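Local coordinates for protein titin (Homo sapiens, PDB 2J8H) that forms part of the giant elastic protein of muscle, here a rigid tandem of two immunoglobulin domains from its A-band region, at residues V96-P105 with K125-D133. Residues are numbered along the deposited sequence; the frame is centred on the assembly and turned at random.
Sequences VEVPAKIHLP and KIPFSGKPD
Val-98 and Lys-131 form an antiparallel hydrogen-bonded pair where the strand running on from the first immunoglobulin domain enters the second. Val-98 N donates to Lys-131 O, and Lys-131 N returns a bond of 2.8 Å to Val-98 O; both donors lie in the carbonyl plane, on a lone pair. The register then slips by one residue, a beta bulge in which Gly-130 CA and Ala-100 CA make CA-H...O contacts with Val-98 O and Ser-129 O. Pairing resumes as Lys-101 and Ser-129 exchange backbone bonds, and His-103 N reaches Pro-127 O. Asn-182 of the second domain also grips Val-98 O and Ala-100 N.

Among side chains, the one polar bond across the pair joins His-103 NE2 to Ser-129 OG, 2.6 Å apart, the hydroxyl meeting the ring at its edge. With CG anti to the carbonyl carbon (chi1 -54°), the imidazole is carried toward the neighbouring strand. Replacing His-103 by an alanine would probably leave Ser-129 OG without this partner and open a gap beside Phe-128 CA, which CD2 of the ring touches.

Apolar contacts gather on the face of Ile-102 and Phe-128. Ile-102 CG2 presses tightly on Ile-126 CG2 at 3.4 Å, while its CD1 meets Phe-128 CB; Leu-104 CD2 lies beside Ile-126 CD1. Separately, past the end of strand 96-102, the rings of Pro-105 and Pro-127 meet through their CD atoms, 3.8 Å apart.

Through paired backbones, a histidine-serine bond and an apolar face covered by Ala-180, Val-178 and Val-191, strand 86-102 thus runs from the first immunoglobulin domain into pairing with strand 123-131 of the second, consistent with the rigid tandem.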
loop_
_atom_site.group_PDB
_atom_site.type_symbol
_atom_site.label_atom_id
_atom_site.label_comp_id
_atom_site.label_asym_id
_atom_site.label_seq_id
_atom_site.Cartn_x
_atom_site.Cartn_y
_atom_site.Cartn_z
ATOM N N VAL A 96 14.400 3.686 -9.305
ATOM C CA VAL A 96 13.405 3.547 -8.256
ATOM C C VAL A 96 13.512 4.764 -7.382
ATOM O O VAL A 96 14.580 5.071 -6.843
ATOM C CB VAL A 96 13.581 2.252 -7.432
ATOM C CG1 VAL A 96 12.565 2.207 -6.281
ATOM C CG2 VAL A 96 13.453 1.010 -8.341
ATOM N N GLU A 97 12.392 5.466 -7.261
ATOM C CA GLU A 97 12.341 6.717 -6.541
ATOM C C GLU A 97 12.044 6.385 -5.090
ATOM O O GLU A 97 11.071 5.691 -4.788
ATOM C CB GLU A 97 11.236 7.633 -7.084
ATOM C CG GLU A 97 11.124 7.691 -8.621
ATOM C CD GLU A 97 9.869 8.424 -9.085
ATOM O OE1 GLU A 97 8.816 8.353 -8.389
ATOM O OE2 GLU A 97 9.944 9.094 -10.135
ATOM N N VAL A 98 12.909 6.846 -4.198
ATOM C CA VAL A 98 12.708 6.629 -2.769
ATOM C C VAL A 98 12.784 7.998 -2.120
ATOM O O VAL A 98 13.838 8.656 -2.172
ATOM C CB VAL A 98 13.790 5.701 -2.173
ATOM C CG1 VAL A 98 13.492 5.414 -0.707
ATOM C CG2 VAL A 98 13.918 4.401 -2.994
ATOM N N PRO A 99 11.671 8.473 -1.558
ATOM C CA PRO A 99 11.681 9.763 -0.866
ATOM C C PRO A 99 12.708 9.805 0.251
ATOM O O PRO A 99 12.934 8.780 0.909
ATOM C CB PRO A 99 10.267 9.843 -0.281
ATOM C CG PRO A 99 9.469 9.032 -1.181
ATOM C CD PRO A 99 10.325 7.874 -1.539
ATOM N N ALA A 100 13.330 10.961 0.473
ATOM C CA ALA A 100 14.288 11.076 1.577
ATOM C C ALA A 100 13.554 10.833 2.862
ATOM O O ALA A 100 12.494 11.417 3.078
ATOM C CB ALA A 100 14.965 12.449 1.609
ATOM N N LYS A 101 14.124 10.007 3.734
ATOM C CA LYS A 101 13.443 9.636 4.960
ATOM C C LYS A 101 14.456 9.313 6.033
ATOM O O LYS A 101 15.447 8.654 5.779
ATOM C CB LYS A 101 12.500 8.443 4.696
ATOM C CG LYS A 101 11.652 8.003 5.885
ATOM C CD LYS A 101 10.482 8.929 6.164
ATOM C CE LYS A 101 9.856 8.697 7.608
ATOM N NZ LYS A 101 10.639 9.320 8.738
ATOM N N ILE A 102 14.210 9.822 7.226
ATOM C CA ILE A 102 15.043 9.537 8.391
ATOM C C ILE A 102 14.325 8.452 9.189
ATOM O O ILE A 102 13.124 8.552 9.398
ATOM C CB ILE A 102 15.199 10.773 9.296
ATOM C CG1 ILE A 102 15.981 11.877 8.608
ATOM C CG2 ILE A 102 15.882 10.396 10.596
ATOM C CD1 ILE A 102 17.333 11.457 8.107
ATOM N N HIS A 103 15.064 7.433 9.611
ATOM C CA HIS A 103 14.502 6.277 10.320
ATOM C C HIS A 103 15.118 6.154 11.694
ATOM O O HIS A 103 16.173 5.537 11.847
ATOM C CB HIS A 103 14.823 4.981 9.587
ATOM C CG HIS A 103 14.416 4.972 8.150
ATOM N ND1 HIS A 103 13.102 4.974 7.754
ATOM C CD2 HIS A 103 15.154 4.945 7.014
ATOM C CE1 HIS A 103 13.045 4.964 6.430
ATOM N NE2 HIS A 103 14.278 4.950 5.961
ATOM N N LEU A 104 14.453 6.690 12.703
ATOM C CA LEU A 104 14.915 6.552 14.089
ATOM C C LEU A 104 14.625 5.151 14.616
ATOM O O LEU A 104 13.457 4.759 14.746
ATOM C CB LEU A 104 14.221 7.569 14.977
ATOM C CG LEU A 104 14.483 9.051 14.751
ATOM C CD1 LEU A 104 13.673 9.848 15.807
ATOM C CD2 LEU A 104 15.965 9.395 14.769
ATOM N N PRO A 105 15.668 4.378 14.947
ATOM C CA PRO A 105 15.406 3.058 15.512
ATOM C C PRO A 105 14.581 3.078 16.808
ATOM O O PRO A 105 13.635 2.299 16.975
ATOM C CB PRO A 105 16.805 2.525 15.782
ATOM C CG PRO A 105 17.688 3.265 14.854
ATOM C CD PRO A 105 17.107 4.626 14.784
ATOM N N LYS A 125 23.764 7.750 15.681
ATOM C CA LYS A 125 23.735 7.027 14.409
ATOM C C LYS A 125 22.311 6.957 13.881
ATOM O O LYS A 125 21.430 6.390 14.537
ATOM C CB LYS A 125 24.308 5.620 14.565
ATOM C CG LYS A 125 24.436 4.845 13.240
ATOM C CD LYS A 125 25.049 3.468 13.410
ATOM C CE LYS A 125 25.193 2.758 12.066
ATOM N NZ LYS A 125 25.922 1.435 12.144
ATOM N N ILE A 126 22.091 7.525 12.700
ATOM C CA ILE A 126 20.762 7.699 12.152
ATOM C C ILE A 126 20.653 7.082 10.758
ATOM O O ILE A 126 21.246 7.613 9.794
ATOM C CB ILE A 126 20.382 9.179 12.018
ATOM C CG1 ILE A 126 20.569 9.934 13.342
ATOM C CG2 ILE A 126 18.909 9.285 11.656
ATOM C CD1 ILE A 126 19.652 9.431 14.459
ATOM N N PRO A 127 19.925 5.961 10.635
ATOM C CA PRO A 127 19.697 5.422 9.298
ATOM C C PRO A 127 18.815 6.340 8.476
ATOM O O PRO A 127 17.948 7.023 9.018
ATOM C CB PRO A 127 18.988 4.095 9.559
ATOM C CG PRO A 127 19.127 3.841 10.999
ATOM C CD PRO A 127 19.294 5.130 11.667
ATOM N N PHE A 128 19.040 6.377 7.171
ATOM C CA PHE A 128 18.147 7.100 6.291
ATOM C C PHE A 128 18.002 6.408 4.942
ATOM O O PHE A 128 18.796 5.562 4.571
ATOM C CB PHE A 128 18.655 8.526 6.094
ATOM C CG PHE A 128 19.932 8.592 5.376
ATOM C CD1 PHE A 128 19.960 8.561 4.009
ATOM C CD2 PHE A 128 21.129 8.651 6.065
ATOM C CE1 PHE A 128 21.125 8.603 3.340
ATOM C CE2 PHE A 128 22.322 8.686 5.373
ATOM C CZ PHE A 128 22.324 8.652 4.034
ATOM N N SER A 129 16.954 6.787 4.222
ATOM C CA SER A 129 16.712 6.295 2.876
ATOM C C SER A 129 16.591 7.497 1.952
ATOM O O SER A 129 16.333 8.621 2.395
ATOM C CB SER A 129 15.397 5.513 2.839
ATOM O OG SER A 129 15.418 4.416 3.742
ATOM N N GLY A 130 16.764 7.247 0.663
ATOM C CA GLY A 130 16.519 8.270 -0.339
ATOM C C GLY A 130 17.222 7.950 -1.630
ATOM O O GLY A 130 18.391 7.609 -1.626
ATOM N N LYS A 131 16.498 8.025 -2.731
ATOM C CA LYS A 131 17.078 7.849 -4.059
ATOM C C LYS A 131 16.342 8.854 -4.921
ATOM O O LYS A 131 15.120 8.760 -5.052
ATOM C CB LYS A 131 16.862 6.420 -4.596
ATOM C CG LYS A 131 17.611 5.319 -3.841
ATOM C CD LYS A 131 19.087 5.265 -4.198
ATOM C CE LYS A 131 19.917 4.725 -3.029
ATOM N NZ LYS A 131 21.306 4.475 -3.492
ATOM N N PRO A 132 17.061 9.836 -5.491
ATOM C CA PRO A 132 18.479 10.108 -5.413
ATOM C C PRO A 132 19.005 10.218 -4.002
ATOM O O PRO A 132 18.272 10.593 -3.101
ATOM C CB PRO A 132 18.612 11.454 -6.141
ATOM C CG PRO A 132 17.567 11.470 -7.084
ATOM C CD PRO A 132 16.402 10.783 -6.397
ATOM N N ASP A 133 20.273 9.881 -3.813
ATOM C CA ASP A 133 20.891 9.931 -2.493
ATOM C C ASP A 133 20.646 11.327 -1.930
ATOM O O ASP A 133 20.865 12.318 -2.624
ATOM C CB ASP A 133 22.402 9.641 -2.564
ATOM C CG ASP A 133 22.730 8.213 -3.039
ATOM O OD1 ASP A 133 21.812 7.380 -3.180
ATOM O OD2 ASP A 133 23.921 7.915 -3.266
#